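Local coordinates for protein carboxypeptidase 1 (PDB 5GIV) that probably trims amino acids one by one from the C-terminus of peptides, with broad specificity, as a zinc-dependent M32 metallocarboxypeptidase, at residues Glu215-Ile218 against Arg219-Tyr223; Glu444-Ala448 against Arg449-Ser453. All blocks are in the same frame, centred on the assembly; numbering follows the deposited sequence.

Contact 1: residues Glu215-Ile218 against Arg219-Tyr223; sequences ERVI and RDYGY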
ATOM      1  N   GLU A 215     -13.764  -0.870 -15.511  1.00 27.46           N
ATOM      2  CA  GLU A 215     -14.229  -0.226 -14.288  1.00 27.39           C
ATOM      3  C   GLU A 215     -15.639   0.334 -14.436  1.00 27.39           C
ATOM      4  O   GLU A 215     -16.372   0.433 -13.446  1.00 27.33           O
ATOM      5  CB  GLU A 215     -13.255   0.869 -13.870  1.00 27.38           C
ATOM      6  CG  GLU A 215     -11.956   0.323 -13.338  1.00 27.37           C
ATOM      7  CD  GLU A 215     -11.129   1.378 -12.669  1.00 27.37           C
ATOM      8  OE1 GLU A 215     -10.167   1.004 -11.962  1.00 27.33           O
ATOM      9  OE2 GLU A 215     -11.470   2.574 -12.808  1.00 27.40           O
ATOM     10  N   ARG A 216     -16.040   0.704 -15.649  1.00 21.81           N
ATOM     11  CA  ARG A 216     -17.423   1.115 -15.850  1.00 21.83           C
ATOM     12  C   ARG A 216     -18.377  -0.065 -15.690  1.00 21.84           C
ATOM     13  O   ARG A 216     -19.465   0.082 -15.123  1.00 21.81           O
ATOM     14  CB  ARG A 216     -17.580   1.762 -17.225  1.00 21.93           C
ATOM     15  CG  ARG A 216     -16.792   3.062 -17.390  1.00 21.93           C
ATOM     16  CD  ARG A 216     -17.254   3.838 -18.615  1.00 22.01           C
ATOM     17  NE  ARG A 216     -16.978   3.144 -19.870  1.00 22.08           N
ATOM     18  CZ  ARG A 216     -15.869   3.316 -20.585  1.00 22.12           C
ATOM     19  NH1 ARG A 216     -14.926   4.147 -20.162  1.00 22.12           N
ATOM     20  NH2 ARG A 216     -15.696   2.657 -21.721  1.00 22.17           N
ATOM     21  N   VAL A 217     -17.981  -1.247 -16.163  1.00 19.47           N
ATOM     22  CA  VAL A 217     -18.847  -2.417 -16.058  1.00 19.50           C
ATOM     23  C   VAL A 217     -19.020  -2.832 -14.600  1.00 19.40           C
ATOM     24  O   VAL A 217     -20.145  -2.998 -14.120  1.00 19.38           O
ATOM     25  CB  VAL A 217     -18.298  -3.571 -16.915  1.00 19.59           C
ATOM     26  CG1 VAL A 217     -19.094  -4.848 -16.650  1.00 19.62           C
ATOM     27  CG2 VAL A 217     -18.330  -3.193 -18.402  1.00 19.68           C
ATOM     28  N   ILE A 218     -17.918  -3.009 -13.868  1.00 21.22           N
ATOM     29  CA  ILE A 218     -18.087  -3.494 -12.503  1.00 21.12           C
ATOM     30  C   ILE A 218     -18.705  -2.415 -11.631  1.00 21.06           C
ATOM     31  O   ILE A 218     -19.390  -2.713 -10.644  1.00 21.00           O
ATOM     32  CB  ILE A 218     -16.758  -4.007 -11.910  1.00 21.06           C
ATOM     33  CG1 ILE A 218     -15.797  -2.848 -11.651  1.00 21.02           C
ATOM     34  CG2 ILE A 218     -16.162  -5.097 -12.797  1.00 21.14           C
ATOM     35  CD1 ILE A 218     -14.492  -3.272 -11.016  1.00 20.96           C
ATOM     36  N   ARG A 219     -18.479  -1.148 -11.969  1.00 28.49           N
ATOM     37  CA  ARG A 219     -19.205  -0.081 -11.298  1.00 28.43           C
ATOM     38  C   ARG A 219     -20.709  -0.283 -11.448  1.00 28.46           C
ATOM     39  O   ARG A 219     -21.453  -0.208 -10.466  1.00 28.40           O
ATOM     40  CB  ARG A 219     -18.769   1.274 -11.853  1.00 28.47           C
ATOM     41  CG  ARG A 219     -19.419   2.457 -11.183  1.00 28.44           C
ATOM     42  CD  ARG A 219     -20.354   3.176 -12.131  1.00 28.54           C
ATOM     43  NE  ARG A 219     -19.648   4.060 -13.063  1.00 28.62           N
ATOM     44  CZ  ARG A 219     -19.722   3.962 -14.385  1.00 28.72           C
ATOM     45  NH1 ARG A 219     -20.471   3.019 -14.933  1.00 28.77           N
ATOM     46  NH2 ARG A 219     -19.064   4.814 -15.156  1.00 28.76           N
ATOM     47  N   ASP A 220     -21.171  -0.572 -12.675  1.00 20.34           N
ATOM     48  CA  ASP A 220     -22.589  -0.875 -12.880  1.00 20.38           C
ATOM     49  C   ASP A 220     -22.987  -2.156 -12.161  1.00 20.36           C
ATOM     50  O   ASP A 220     -24.118  -2.278 -11.689  1.00 20.37           O
ATOM     51  CB  ASP A 220     -22.926  -1.005 -14.368  1.00 20.53           C
ATOM     52  CG  ASP A 220     -22.697   0.273 -15.145  1.00 20.55           C
ATOM     53  OD1 ASP A 220     -22.501   1.333 -14.518  1.00 20.47           O
ATOM     54  OD2 ASP A 220     -22.764   0.213 -16.394  1.00 20.65           O
ATOM     55  N   TYR A 221     -22.094  -3.148 -12.115  1.00 17.46           N
ATOM     56  CA  TYR A 221     -22.390  -4.361 -11.357  1.00 17.46           C
ATOM     57  C   TYR A 221     -22.772  -4.019  -9.917  1.00 17.50           C
ATOM     58  O   TYR A 221     -23.681  -4.626  -9.340  1.00 17.52           O
ATOM     59  CB  TYR A 221     -21.183  -5.308 -11.373  1.00 17.43           C
ATOM     60  CG  TYR A 221     -21.059  -6.245 -12.572  1.00 17.40           C
ATOM     61  CD1 TYR A 221     -21.938  -6.180 -13.643  1.00 17.39           C
ATOM     62  CD2 TYR A 221     -20.052  -7.207 -12.612  1.00 17.37           C
ATOM     63  CE1 TYR A 221     -21.811  -7.049 -14.729  1.00 17.40           C
ATOM     64  CE2 TYR A 221     -19.920  -8.071 -13.670  1.00 17.34           C
ATOM     65  CZ  TYR A 221     -20.799  -7.996 -14.729  1.00 17.41           C
ATOM     66  OH  TYR A 221     -20.656  -8.874 -15.785  1.00 17.53           O
ATOM     67  N   GLY A 222     -22.095  -3.031  -9.327  1.00 17.52           N
ATOM     68  CA  GLY A 222     -22.336  -2.662  -7.947  1.00 17.56           C
ATOM     69  C   GLY A 222     -21.076  -2.577  -7.113  1.00 17.57           C
ATOM     70  O   GLY A 222     -21.151  -2.420  -5.886  1.00 17.60           O
ATOM     71  N   TYR A 223     -19.910  -2.713  -7.748  1.00 19.43           N
ATOM     72  CA  TYR A 223     -18.654  -2.574  -7.020  1.00 19.35           C
ATOM     73  C   TYR A 223     -18.512  -1.139  -6.536  1.00 19.31           C
ATOM     74  O   TYR A 223     -18.739  -0.195  -7.298  1.00 19.36           O
ATOM     75  CB  TYR A 223     -17.467  -2.960  -7.897  1.00 19.41           C
ATOM     76  CG  TYR A 223     -16.138  -2.948  -7.173  1.00 19.36           C
ATOM     77  CD1 TYR A 223     -15.834  -3.921  -6.239  1.00 19.29           C
ATOM     78  CD2 TYR A 223     -15.178  -1.971  -7.442  1.00 19.38           C
ATOM     79  CE1 TYR A 223     -14.621  -3.915  -5.578  1.00 19.24           C
ATOM     80  CE2 TYR A 223     -13.963  -1.962  -6.789  1.00 19.33           C
ATOM     81  CZ  TYR A 223     -13.690  -2.936  -5.858  1.00 19.27           C
ATOM     82  OH  TYR A 223     -12.489  -2.937  -5.202  1.00 19.24           O
TER
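Arg219 folds back over the helix turn before it, so that one face of its guanidinium lies across Arg216 CA. Its CG sets out opposite the backbone N (chi1 -177°), and bends further along swing the group round; Arg219 NH2 then comes to 3.6 Å from Arg216 CG. The two arginine chains cross at a slant. Each has an acidic mate: Arg216 NH2 pairs with Asp319, while Arg219 NH1 makes a salt bridge of 2.7 Å to Asp220 OD1. That oxygen lies near the guanidinium plane, but the nitrogen meets it from above the carboxylate plane. Asp220 OD2 turns to Tyr316 OH. Replacing Asp220 by an alanine is likely to leave Arg219 without its carboxylate and freer to swing, and Tyr316 OH without this bond.

On the buried side, Val217 and Tyr221 run alongside each other, one turn apart. Val217 CG1 sits over the ring face of Tyr221 in a CH-pi contact, 4.2 Å from the centroid. Ile218 goes with Tyr223 in the same side-by-side fashion, Ile218 CD1 reaching 3.9 Å from Tyr223 CD2. Tyr223 OH finishes on Val246 O. Helix 257-275 touches this flank, with Ala268 against Ile218 and Ala271 against Tyr223.

The backbone explains why Tyr223 comes back to Ile218. Ile218 O is gripped twice, by Gly222 N at 3.0 Å and Tyr223 N at 2.9 Å, from opposite faces of the carbonyl plane. Gly222 has a positive phi (130°), where a side chain would jam against the preceding carbonyl oxygen. Tyr223 N to Ile218 O is the six-to-one bond and Gly222 N to Arg219 O a weak five-to-two bond, consistent with a Schellman motif, ending helix 207-221 beside the helix that carries both zinc-binding histidines.

Contact 2: residues Glu444-Ala448 against Arg449-Ser453; sequences EADFA and RKDFS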
ATOM      1  N   GLU A 444     -32.483 -10.721 -17.345  1.00 52.86           N
ATOM      2  CA  GLU A 444     -31.765 -10.400 -18.574  1.00 52.89           C
ATOM      3  C   GLU A 444     -32.219  -9.069 -19.157  1.00 52.83           C
ATOM      4  O   GLU A 444     -31.398  -8.286 -19.642  1.00 52.74           O
ATOM      5  CB  GLU A 444     -31.937 -11.521 -19.597  1.00 53.12           C
ATOM      6  CG  GLU A 444     -31.370 -12.856 -19.162  1.00 53.20           C
ATOM      7  CD  GLU A 444     -31.581 -13.922 -20.212  1.00 53.36           C
ATOM      8  OE1 GLU A 444     -32.144 -13.589 -21.281  1.00 53.51           O
ATOM      9  OE2 GLU A 444     -31.180 -15.085 -19.981  1.00 53.34           O
ATOM     10  N   ALA A 445     -33.517  -8.780 -19.098  1.00 25.66           N
ATOM     11  CA  ALA A 445     -33.992  -7.498 -19.603  1.00 25.59           C
ATOM     12  C   ALA A 445     -33.394  -6.345 -18.808  1.00 25.39           C
ATOM     13  O   ALA A 445     -33.085  -5.287 -19.372  1.00 25.31           O
ATOM     14  CB  ALA A 445     -35.521  -7.451 -19.566  1.00 25.69           C
ATOM     15  N   ASP A 446     -33.210  -6.536 -17.497  1.00 37.59           N
ATOM     16  CA  ASP A 446     -32.535  -5.527 -16.691  1.00 37.40           C
ATOM     17  C   ASP A 446     -31.110  -5.306 -17.177  1.00 37.33           C
ATOM     18  O   ASP A 446     -30.640  -4.163 -17.256  1.00 37.23           O
ATOM     19  CB  ASP A 446     -32.519  -5.944 -15.217  1.00 37.32           C
ATOM     20  CG  ASP A 446     -33.909  -6.077 -14.624  1.00 37.40           C
ATOM     21  OD1 ASP A 446     -34.893  -5.667 -15.280  1.00 37.51           O
ATOM     22  OD2 ASP A 446     -34.015  -6.569 -13.480  1.00 37.36           O
ATOM     23  N   PHE A 447     -30.398  -6.394 -17.496  1.00 29.58           N
ATOM     24  CA  PHE A 447     -28.986  -6.288 -17.858  1.00 29.51           C
ATOM     25  C   PHE A 447     -28.798  -5.431 -19.101  1.00 29.55           C
ATOM     26  O   PHE A 447     -27.853  -4.633 -19.178  1.00 29.46           O
ATOM     27  CB  PHE A 447     -28.390  -7.678 -18.084  1.00 29.58           C
ATOM     28  CG  PHE A 447     -28.469  -8.587 -16.883  1.00 29.55           C
ATOM     29  CD1 PHE A 447     -28.713  -8.076 -15.617  1.00 29.43           C
ATOM     30  CD2 PHE A 447     -28.296  -9.954 -17.025  1.00 29.65           C
ATOM     31  CE1 PHE A 447     -28.781  -8.911 -14.517  1.00 29.39           C
ATOM     32  CE2 PHE A 447     -28.371 -10.794 -15.936  1.00 29.62           C
ATOM     33  CZ  PHE A 447     -28.608 -10.274 -14.679  1.00 29.50           C
ATOM     34  N   ALA A 448     -29.693  -5.575 -20.085  1.00 39.13           N
ATOM     35  CA  ALA A 448     -29.597  -4.779 -21.302  1.00 39.12           C
ATOM     36  C   ALA A 448     -29.700  -3.294 -21.008  1.00 38.99           C
ATOM     37  O   ALA A 448     -29.267  -2.479 -21.828  1.00 38.97           O
ATOM     38  CB  ALA A 448     -30.679  -5.197 -22.296  1.00 39.26           C
ATOM     39  N   ARG A 449     -30.284  -2.932 -19.869  1.00 34.31           N
ATOM     40  CA  ARG A 449     -30.384  -1.557 -19.403  1.00 34.19           C
ATOM     41  C   ARG A 449     -29.238  -1.165 -18.461  1.00 34.05           C
ATOM     42  O   ARG A 449     -29.291  -0.091 -17.850  1.00 33.94           O
ATOM     43  CB  ARG A 449     -31.737  -1.362 -18.704  1.00 34.22           C
ATOM     44  CG  ARG A 449     -32.181   0.083 -18.528  1.00 34.15           C
ATOM     45  CD  ARG A 449     -33.620   0.169 -18.006  1.00 34.20           C
ATOM     46  NE  ARG A 449     -33.774  -0.411 -16.668  1.00 34.18           N
ATOM     47  CZ  ARG A 449     -34.277  -1.619 -16.429  1.00 34.28           C
ATOM     48  NH1 ARG A 449     -34.682  -2.384 -17.439  1.00 34.42           N
ATOM     49  NH2 ARG A 449     -34.371  -2.066 -15.179  1.00 34.22           N
ATOM     50  N   LYS A 450     -28.209  -2.019 -18.330  1.00 24.32           N
ATOM     51  CA  LYS A 450     -27.082  -1.809 -17.408  1.00 24.19           C
ATOM     52  C   LYS A 450     -27.552  -1.728 -15.960  1.00 24.11           C
ATOM     53  O   LYS A 450     -26.914  -1.092 -15.117  1.00 24.00           O
ATOM     54  CB  LYS A 450     -26.265  -0.568 -17.782  1.00 24.10           C
ATOM     55  CG  LYS A 450     -25.734  -0.621 -19.206  1.00 24.17           C
ATOM     56  CD  LYS A 450     -24.804   0.532 -19.522  1.00 24.12           C
ATOM     57  CE  LYS A 450     -24.311   0.444 -20.961  1.00 24.20           C
ATOM     58  NZ  LYS A 450     -23.434   1.581 -21.350  1.00 24.17           N
ATOM     59  N   ASP A 451     -28.665  -2.387 -15.660  1.00 31.60           N
ATOM     60  CA  ASP A 451     -29.259  -2.385 -14.330  1.00 31.53           C
ATOM     61  C   ASP A 451     -29.103  -3.775 -13.721  1.00 31.56           C
ATOM     62  O   ASP A 451     -29.811  -4.712 -14.111  1.00 31.70           O
ATOM     63  CB  ASP A 451     -30.728  -1.974 -14.414  1.00 31.58           C
ATOM     64  CG  ASP A 451     -31.440  -2.070 -13.087  1.00 31.53           C
ATOM     65  OD1 ASP A 451     -30.776  -2.059 -12.030  1.00 31.42           O
ATOM     66  OD2 ASP A 451     -32.677  -2.135 -13.100  1.00 31.62           O
ATOM     67  N   PHE A 452     -28.216  -3.894 -12.733  1.00 20.97           N
ATOM     68  CA  PHE A 452     -27.954  -5.168 -12.072  1.00 20.96           C
ATOM     69  C   PHE A 452     -28.457  -5.196 -10.636  1.00 20.86           C
ATOM     70  O   PHE A 452     -28.100  -6.106  -9.875  1.00 20.83           O
ATOM     71  CB  PHE A 452     -26.456  -5.488 -12.127  1.00 20.91           C
ATOM     72  CG  PHE A 452     -25.918  -5.525 -13.513  1.00 20.99           C
ATOM     73  CD1 PHE A 452     -26.046  -6.676 -14.280  1.00 21.13           C
ATOM     74  CD2 PHE A 452     -25.307  -4.414 -14.066  1.00 20.95           C
ATOM     75  CE1 PHE A 452     -25.577  -6.723 -15.574  1.00 21.21           C
ATOM     76  CE2 PHE A 452     -24.822  -4.455 -15.363  1.00 21.04           C
ATOM     77  CZ  PHE A 452     -24.956  -5.609 -16.119  1.00 21.17           C
ATOM     78  N   SER A 453     -29.296  -4.235 -10.259  1.00 19.75           N
ATOM     79  CA  SER A 453     -29.677  -4.078  -8.866  1.00 19.64           C
ATOM     80  C   SER A 453     -30.539  -5.229  -8.361  1.00 19.70           C
ATOM     81  O   SER A 453     -30.444  -5.597  -7.182  1.00 19.61           O
ATOM     82  CB  SER A 453     -30.376  -2.735  -8.694  1.00 19.61           C
ATOM     83  OG  SER A 453     -31.443  -2.620  -9.607  1.00 19.73           O
TER
HETATM   84  O   HOH W   1     -31.147  -6.387 -12.211  1.00 33.78           O
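Asp446 O takes two backbone bonds, from Arg449 N at 2.9 Å and Asp451 N at 3.1 Å, which approach from opposite faces of the carbonyl plane. Lys450 N closes on Phe447 O, and Lys450 itself has positive phi (60°). The pair Asp451 N to Asp446 O and Lys450 N to Phe447 O makes a Schellman motif that stops helix 443-448. In the very next residue, Asp451, OD1 receives both Ser453 N and Ser453 OG. Ser453 OG, 2.6 Å from Asp451 OD1, meets its syn lone pair, whereas the amide comes from above the carboxylate plane; this is an Asx turn leading into helix 453-464.

The charges gather round Arg449. Its chain runs beside Asp446, pointing the same way, and a bend at chi3 (64°) carries Arg449 NH2 to Asp451 OD2 at 2.7 Å, a salt bridge whose hydrogen bond is weak in angle. Arg449 NH2 also makes a long salt bridge of 3.6 Å to Asp446 OD1, the carboxylate and guanidinium planes standing steeply to each other. Asp446 OD2 turns instead to Arg454 NE, and also accepts from a water that donates to Asp451 O as well.

The apolar part is the aromatic pair of Phe447 and Phe452. Their planes are within 28° of parallel yet slid apart, so overlap is slight; the nearest approach is oblique, Phe447 CD1 to Phe452 CD1 at 3.3 Å. Asp451 O lies at the Phe447 ring edge. Beyond, Phe452 leans on Trp302 and Val306.

Asp446 OD2 and Asp451 OD2, 4.6 Å apart, would probably repel one another, but Arg449 and Arg454 supply positive charge beside them, likely keeping the buried Asp446 ionised and the two carboxylates compatible across the helix end.

Overall arrangement
Contacts 1 and 2 lie far apart in sequence but side by side in the fold, their centres 12 Å apart. Phe452 of contact 2 joins them: Phe452 CZ stands 3.7 Å from Tyr221 CE1 in an edge-to-face pairing, and Phe452 CD2 is 3.4 Å from Asp220 O. Lys450 CD adds a contact 3.7 Å from Asp220 OD2. Helix 310-323 touches both contacts, Tyr316 being a shared neighbour. Contact 1 is the inner member: the side chain of Ile218 is about 8 Å from that of Glu267, the predicted proton donor/acceptor, and that of Tyr221 about 13 Å from the zinc ion. Contact 2 lies farther out, its centre about 25 Å from the chain's centre against 19 Å, away from the catalytic residues.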